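Local coordinates for NAD-dependent epimerase/dehydratase (Bacteroides thetaiotaomicron, PDB 3DHN), which is of uncharacterised function but belongs to the NAD(P)-binding Rossmann superfamily and probably acts as a nicotinamide-dependent oxidoreductase or epimerase, at residues 122-125 with 126-129; 150-154 with 155-159. All blocks are in the same frame, centred on the assembly; numbering follows the deposited sequence.

Contact 1: residues 122-125 with 126-129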
ATOM      1  N   LEU A 122      20.294   6.504  -8.622  1.00 35.07           N
ATOM      2  CA  LEU A 122      19.262   6.958  -9.560  1.00 33.26           C
ATOM      3  C   LEU A 122      17.906   6.309  -9.285  1.00 31.34           C
ATOM      4  O   LEU A 122      17.759   5.097  -9.410  1.00 32.15           O
ATOM      5  CB  LEU A 122      19.678   6.654 -11.009  1.00 32.54           C
ATOM      6  CG  LEU A 122      18.688   7.083 -12.102  1.00 31.52           C
ATOM      7  CD1 LEU A 122      18.517   8.602 -12.074  1.00 35.13           C
ATOM      8  CD2 LEU A 122      19.187   6.630 -13.470  1.00 34.92           C
ATOM      9  N   ARG A 123      16.916   7.112  -8.912  1.00 30.94           N
ATOM     10  CA  ARG A 123      15.584   6.569  -8.651  1.00 30.70           C
ATOM     11  C   ARG A 123      14.748   6.624  -9.930  1.00 30.33           C
ATOM     12  O   ARG A 123      14.990   7.464 -10.799  1.00 27.95           O
ATOM     13  CB  ARG A 123      14.902   7.338  -7.513  1.00 31.26           C
ATOM     14  CG  ARG A 123      15.671   7.294  -6.189  1.00 31.60           C
ATOM     15  CD  ARG A 123      14.953   8.071  -5.093  1.00 29.15           C
ATOM     16  NE  ARG A 123      15.795   8.291  -3.918  1.00 28.62           N
ATOM     17  CZ  ARG A 123      15.924   7.440  -2.902  1.00 32.23           C
ATOM     18  NH1 ARG A 123      15.261   6.291  -2.899  1.00 29.87           N
ATOM     19  NH2 ARG A 123      16.730   7.739  -1.885  1.00 31.52           N
ATOM     20  N   LEU A 124      13.776   5.718 -10.045  1.00 30.89           N
ATOM     21  CA  LEU A 124      12.930   5.636 -11.233  1.00 32.67           C
ATOM     22  C   LEU A 124      12.245   6.946 -11.617  1.00 33.36           C
ATOM     23  O   LEU A 124      12.104   7.247 -12.795  1.00 32.56           O
ATOM     24  CB  LEU A 124      11.882   4.532 -11.060  1.00 32.41           C
ATOM     25  CG  LEU A 124      10.862   4.372 -12.194  1.00 32.11           C
ATOM     26  CD1 LEU A 124      11.546   3.874 -13.460  1.00 34.30           C
ATOM     27  CD2 LEU A 124       9.770   3.401 -11.762  1.00 30.11           C
HETATM   28  N   MSE A 125      11.823   7.724 -10.628  1.00 34.40           N
HETATM   29  CA  MSE A 125      11.155   8.997 -10.888  1.00 36.50           C
HETATM   30  C   MSE A 125      12.000   9.960 -11.714  1.00 35.47           C
HETATM   31  O   MSE A 125      11.486  10.647 -12.601  1.00 35.90           O
HETATM   32  CB  MSE A 125      10.845   9.733  -9.587  1.00 36.56           C
HETATM   33  CG  MSE A 125      10.083   8.980  -8.554  1.00 46.01           C
HETATM   34 SE   MSE A 125       9.986  10.060  -6.961  1.00 55.25          SE
HETATM   35  CE  MSE A 125      11.744   9.738  -6.233  1.00 45.45           C
ATOM     36  N   ASP A 126      13.286  10.034 -11.376  1.00 35.36           N
ATOM     37  CA  ASP A 126      14.222  10.949 -12.014  1.00 36.00           C
ATOM     38  C   ASP A 126      14.933  10.396 -13.243  1.00 35.69           C
ATOM     39  O   ASP A 126      15.836  11.039 -13.766  1.00 34.90           O
ATOM     40  CB  ASP A 126      15.296  11.382 -11.000  1.00 37.90           C
ATOM     41  CG  ASP A 126      14.713  11.849  -9.666  1.00 41.87           C
ATOM     42  OD1 ASP A 126      13.873  12.771  -9.658  1.00 44.88           O
ATOM     43  OD2 ASP A 126      15.107  11.295  -8.615  1.00 44.64           O
ATOM     44  N   SER A 127      14.526   9.222 -13.710  1.00 35.79           N
ATOM     45  CA  SER A 127      15.187   8.594 -14.852  1.00 35.19           C
ATOM     46  C   SER A 127      14.611   8.902 -16.229  1.00 35.31           C
ATOM     47  O   SER A 127      15.318   8.816 -17.236  1.00 34.39           O
ATOM     48  CB  SER A 127      15.205   7.074 -14.666  1.00 34.92           C
ATOM     49  OG  SER A 127      13.946   6.509 -15.004  1.00 33.51           O
ATOM     50  N   GLY A 128      13.329   9.238 -16.275  1.00 34.99           N
ATOM     51  CA  GLY A 128      12.690   9.522 -17.547  1.00 34.13           C
ATOM     52  C   GLY A 128      11.990   8.289 -18.090  1.00 33.56           C
ATOM     53  O   GLY A 128      11.414   8.325 -19.180  1.00 31.67           O
ATOM     54  N   GLU A 129      12.035   7.195 -17.334  1.00 32.43           N
ATOM     55  CA  GLU A 129      11.396   5.950 -17.747  1.00 34.17           C
ATOM     56  C   GLU A 129       9.899   5.928 -17.418  1.00 33.64           C
ATOM     57  O   GLU A 129       9.183   5.024 -17.842  1.00 34.04           O
ATOM     58  CB  GLU A 129      12.076   4.751 -17.075  1.00 35.50           C
ATOM     59  CG  GLU A 129      13.535   4.539 -17.462  1.00 40.46           C
ATOM     60  CD  GLU A 129      13.703   3.903 -18.826  1.00 52.32           C
ATOM     61  OE1 GLU A 129      13.289   2.737 -18.996  1.00 56.53           O
ATOM     62  OE2 GLU A 129      14.251   4.569 -19.732  1.00 56.14           O
TER
HETATM   63  O   HOH W   1      17.356   9.753  -8.413  1.00 35.31           O
HETATM   64  O   HOH W   2      10.920   9.668 -15.120  1.00 25.67           O

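Contact 2: residues 150-154 with 155-159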
HETATM    1  N   MSE A 150      10.346   8.893   6.007  1.00 34.58           N
HETATM    2  CA  MSE A 150      11.711   8.649   6.455  1.00 35.69           C
HETATM    3  C   MSE A 150      12.086   9.312   7.773  1.00 36.58           C
HETATM    4  O   MSE A 150      13.116   8.982   8.354  1.00 37.44           O
HETATM    5  CB  MSE A 150      12.711   9.059   5.371  1.00 36.63           C
HETATM    6  CG  MSE A 150      12.853   8.044   4.247  1.00 39.04           C
HETATM    7 SE   MSE A 150      13.396   6.285   4.892  1.00 53.72          SE
HETATM    8  CE  MSE A 150      15.323   6.523   4.883  1.00 51.41           C
ATOM      9  N   LYS A 151      11.257  10.230   8.255  1.00 36.16           N
ATOM     10  CA  LYS A 151      11.547  10.910   9.515  1.00 37.36           C
ATOM     11  C   LYS A 151      10.589  10.521  10.634  1.00 35.44           C
ATOM     12  O   LYS A 151      10.757  10.952  11.769  1.00 37.32           O
ATOM     13  CB  LYS A 151      11.504  12.424   9.311  1.00 38.24           C
ATOM     14  CG  LYS A 151      12.605  12.947   8.405  1.00 43.24           C
ATOM     15  CD  LYS A 151      12.389  14.414   8.082  1.00 50.24           C
ATOM     16  CE  LYS A 151      13.185  14.823   6.859  1.00 52.03           C
ATOM     17  NZ  LYS A 151      12.437  15.850   6.091  1.00 56.26           N
ATOM     18  N   GLU A 152       9.589   9.710  10.309  1.00 32.80           N
ATOM     19  CA  GLU A 152       8.592   9.269  11.277  1.00 31.86           C
ATOM     20  C   GLU A 152       9.116   8.186  12.223  1.00 32.11           C
ATOM     21  O   GLU A 152       9.638   7.159  11.780  1.00 29.26           O
ATOM     22  CB  GLU A 152       7.367   8.747  10.529  1.00 32.13           C
ATOM     23  CG  GLU A 152       6.253   8.214  11.410  1.00 34.52           C
ATOM     24  CD  GLU A 152       5.597   9.301  12.239  1.00 41.30           C
ATOM     25  OE1 GLU A 152       6.163   9.681  13.287  1.00 39.54           O
ATOM     26  OE2 GLU A 152       4.518   9.783  11.828  1.00 43.37           O
ATOM     27  N   LYS A 153       8.959   8.403  13.524  1.00 31.35           N
ATOM     28  CA  LYS A 153       9.423   7.430  14.505  1.00 30.86           C
ATOM     29  C   LYS A 153       8.349   7.109  15.535  1.00 31.78           C
ATOM     30  O   LYS A 153       8.545   6.252  16.393  1.00 29.34           O
ATOM     31  CB  LYS A 153      10.665   7.950  15.240  1.00 31.30           C
ATOM     32  CG  LYS A 153      11.921   8.052  14.388  1.00 33.43           C
ATOM     33  CD  LYS A 153      13.161   8.149  15.260  1.00 40.11           C
ATOM     34  CE  LYS A 153      14.432   8.145  14.429  1.00 41.27           C
ATOM     35  NZ  LYS A 153      14.546   9.353  13.563  1.00 47.85           N
ATOM     36  N   GLU A 154       7.208   7.783  15.441  1.00 31.81           N
ATOM     37  CA  GLU A 154       6.148   7.568  16.413  1.00 32.60           C
ATOM     38  C   GLU A 154       5.121   6.501  16.067  1.00 32.09           C
ATOM     39  O   GLU A 154       4.061   6.437  16.673  1.00 32.59           O
ATOM     40  CB  GLU A 154       5.469   8.907  16.726  1.00 33.13           C
ATOM     41  CG  GLU A 154       6.478   9.984  17.149  1.00 39.63           C
ATOM     42  CD  GLU A 154       5.830  11.233  17.718  1.00 45.64           C
ATOM     43  OE1 GLU A 154       5.436  11.218  18.904  1.00 48.99           O
ATOM     44  OE2 GLU A 154       5.707  12.230  16.978  1.00 48.58           O
ATOM     45  N   ILE A 155       5.443   5.660  15.089  1.00 31.25           N
ATOM     46  CA  ILE A 155       4.575   4.554  14.707  1.00 29.57           C
ATOM     47  C   ILE A 155       5.401   3.546  13.919  1.00 29.18           C
ATOM     48  O   ILE A 155       6.419   3.902  13.328  1.00 28.98           O
ATOM     49  CB  ILE A 155       3.378   5.027  13.835  1.00 30.57           C
ATOM     50  CG1 ILE A 155       2.365   3.888  13.683  1.00 29.42           C
ATOM     51  CG2 ILE A 155       3.869   5.483  12.457  1.00 30.41           C
ATOM     52  CD1 ILE A 155       1.059   4.320  13.035  1.00 28.79           C
ATOM     53  N   ASP A 156       4.995   2.281  13.929  1.00 29.93           N
ATOM     54  CA  ASP A 156       5.728   1.281  13.158  1.00 31.20           C
ATOM     55  C   ASP A 156       5.106   1.222  11.766  1.00 30.31           C
ATOM     56  O   ASP A 156       4.108   0.538  11.543  1.00 30.72           O
ATOM     57  CB  ASP A 156       5.673  -0.094  13.833  1.00 31.81           C
ATOM     58  CG  ASP A 156       6.369  -1.169  13.013  1.00 35.42           C
ATOM     59  OD1 ASP A 156       7.149  -0.811  12.100  1.00 38.62           O
ATOM     60  OD2 ASP A 156       6.147  -2.372  13.281  1.00 35.87           O
ATOM     61  N   TRP A 157       5.694   1.968  10.834  1.00 29.58           N
ATOM     62  CA  TRP A 157       5.196   2.032   9.465  1.00 27.23           C
ATOM     63  C   TRP A 157       5.973   1.151   8.504  1.00 26.65           C
ATOM     64  O   TRP A 157       7.133   0.819   8.738  1.00 25.51           O
ATOM     65  CB  TRP A 157       5.246   3.473   8.943  1.00 26.28           C
ATOM     66  CG  TRP A 157       6.639   4.071   8.931  1.00 25.93           C
ATOM     67  CD1 TRP A 157       7.271   4.694   9.966  1.00 23.35           C
ATOM     68  CD2 TRP A 157       7.572   4.065   7.840  1.00 25.73           C
ATOM     69  NE1 TRP A 157       8.539   5.079   9.590  1.00 27.35           N
ATOM     70  CE2 TRP A 157       8.749   4.705   8.290  1.00 27.46           C
ATOM     71  CE3 TRP A 157       7.528   3.578   6.527  1.00 28.81           C
ATOM     72  CZ2 TRP A 157       9.871   4.873   7.474  1.00 28.92           C
ATOM     73  CZ3 TRP A 157       8.649   3.743   5.714  1.00 24.94           C
ATOM     74  CH2 TRP A 157       9.803   4.386   6.192  1.00 26.39           C
ATOM     75  N   VAL A 158       5.318   0.788   7.409  1.00 25.29           N
ATOM     76  CA  VAL A 158       5.926  -0.024   6.362  1.00 25.47           C
ATOM     77  C   VAL A 158       5.361   0.501   5.044  1.00 24.48           C
ATOM     78  O   VAL A 158       4.140   0.569   4.862  1.00 25.21           O
ATOM     79  CB  VAL A 158       5.565  -1.525   6.514  1.00 24.01           C
ATOM     80  CG1 VAL A 158       6.194  -2.326   5.393  1.00 25.35           C
ATOM     81  CG2 VAL A 158       6.059  -2.058   7.848  1.00 28.92           C
ATOM     82  N   PHE A 159       6.252   0.902   4.142  1.00 23.68           N
ATOM     83  CA  PHE A 159       5.875   1.421   2.825  1.00 24.13           C
ATOM     84  C   PHE A 159       6.203   0.287   1.846  1.00 23.15           C
ATOM     85  O   PHE A 159       7.371  -0.072   1.675  1.00 22.84           O
ATOM     86  CB  PHE A 159       6.723   2.668   2.521  1.00 24.17           C
ATOM     87  CG  PHE A 159       6.291   3.443   1.309  1.00 26.29           C
ATOM     88  CD1 PHE A 159       5.086   4.149   1.303  1.00 27.32           C
ATOM     89  CD2 PHE A 159       7.136   3.550   0.201  1.00 27.23           C
ATOM     90  CE1 PHE A 159       4.733   4.961   0.208  1.00 27.90           C
ATOM     91  CE2 PHE A 159       6.799   4.348  -0.893  1.00 26.71           C
ATOM     92  CZ  PHE A 159       5.591   5.061  -0.892  1.00 26.44           C
TER

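Contact 1: residues 122-125 with 126-129
Ser127 bonds back to Leu124 in a tight turn that follows strand 122-123, and it also heads an ST turn over residues 127-129. The close-packed part is the pair of bonds to Leu124 O. Ser127 OG donates to Leu124 O at 3.0 Å, arriving 25° out of the carbonyl plane, while Ser127 N reaches the same oxygen from the same face, well above the plane, over 3.3 Å. One carbonyl thus takes two donors from a single residue. The serine oxygen lies between its own backbone N and carbonyl carbon (chi1 79°), which lets it turn back to Leu124 and also face the chain ahead, where it accepts from Glu129 N at 3.1 Å, the bond that defines the ST turn. Beside it the packing is apolar: Leu124 CD1 lies against the Glu129 stem at CB, 3.8 Å away, the two side chains crossing at about a right angle, and the Leu124 side chain also touches Ile118 and Val130. Met125 is buried on the side of helix 135-149, against Val138 and Leu146.

Elsewhere the turn is looser, and two waters bridge its polar atoms. Asp126 N makes a weak bond to Arg123 O, and Leu122 CD1 comes no nearer to Asp126 O than 4.0 Å. Arg123 and Asp126 form no salt bridge with each other; the guanidinium is instead bound through NH1 to Ser115 O. One water joins Met125 O to Gly128 N. Another ties the Asp126 carboxylate back to the strand, donating to Asp126 OD2 and accepting from Arg123 N, at 2.7 Å from each.

Contact 2: residues 150-154 with 155-159
Trp157 carries its indole between the backbone N and the carbonyl carbon (chi1 60°), and Glu152 sends CG anti to its own N (chi1 178°) before bending at chi2; together these torsions bring the glutamate stem to the CD1-NE1 corner of the indole, raised out of the ring plane. The setting is the helix-to-strand connection of a Rossmann fold, where the loop after helix 135-149 turns into strand 156-161 of the central sheet. Trp157 NE1 donates to Glu152 O over 3.2 Å with an N-H...O angle of 149°. The oxygen lies close to the ring plane, but the N-H approaches from above the carbonyl plane. Alongside, Glu152 CG is 3.9 Å from Trp157 CD1, the two side chains running past each other in opposite directions. Farther round the ring edge, Met150 SE makes a looser apolar contact with Trp157 CH2 at 4.3 Å, and Tyr145 of the preceding helix also touches the indole. A leucine in place of Trp157 would probably leave Glu152 O without its indole donor and open a gap beside the selenium of Met150.

Glu152 also organises the turn itself. Its OE1 receives Glu154 N at 3.1 Å, met from above the carboxylate plane, and more weakly Lys153 N, while OE2 forms a salt bridge with Lys100 of helix 87-101. With both oxygens engaged, the carboxylate is probably restrained from turning. Its stem has an apolar neighbour as well: buried Ile155, which packs on Phe107 and Val99, places its CG2 methyl 3.8 Å from Glu152 CG.

In the fold
The two contacts come in series along the chain, before and after helix 135-149: contact 1 on strand 122-123 and the loop that follows, contact 2 on the turn and strand after the helix. Their centres are about 24 Å apart and their nearest atoms about 7 Å, without touching. Contact 1 packs against the side of the helix at Val138 and Leu146, while Tyr145 packs on contact 2, so one helix joins an outlying turn near the small hairpin of strands 117-119 and 122-123 to the central Rossmann sheet. Contact 1 is a surface feature; contact 2, partly buried, leads the chain into strand 156-161, which lies between strands 106-110 and 213-218 in the central sheet.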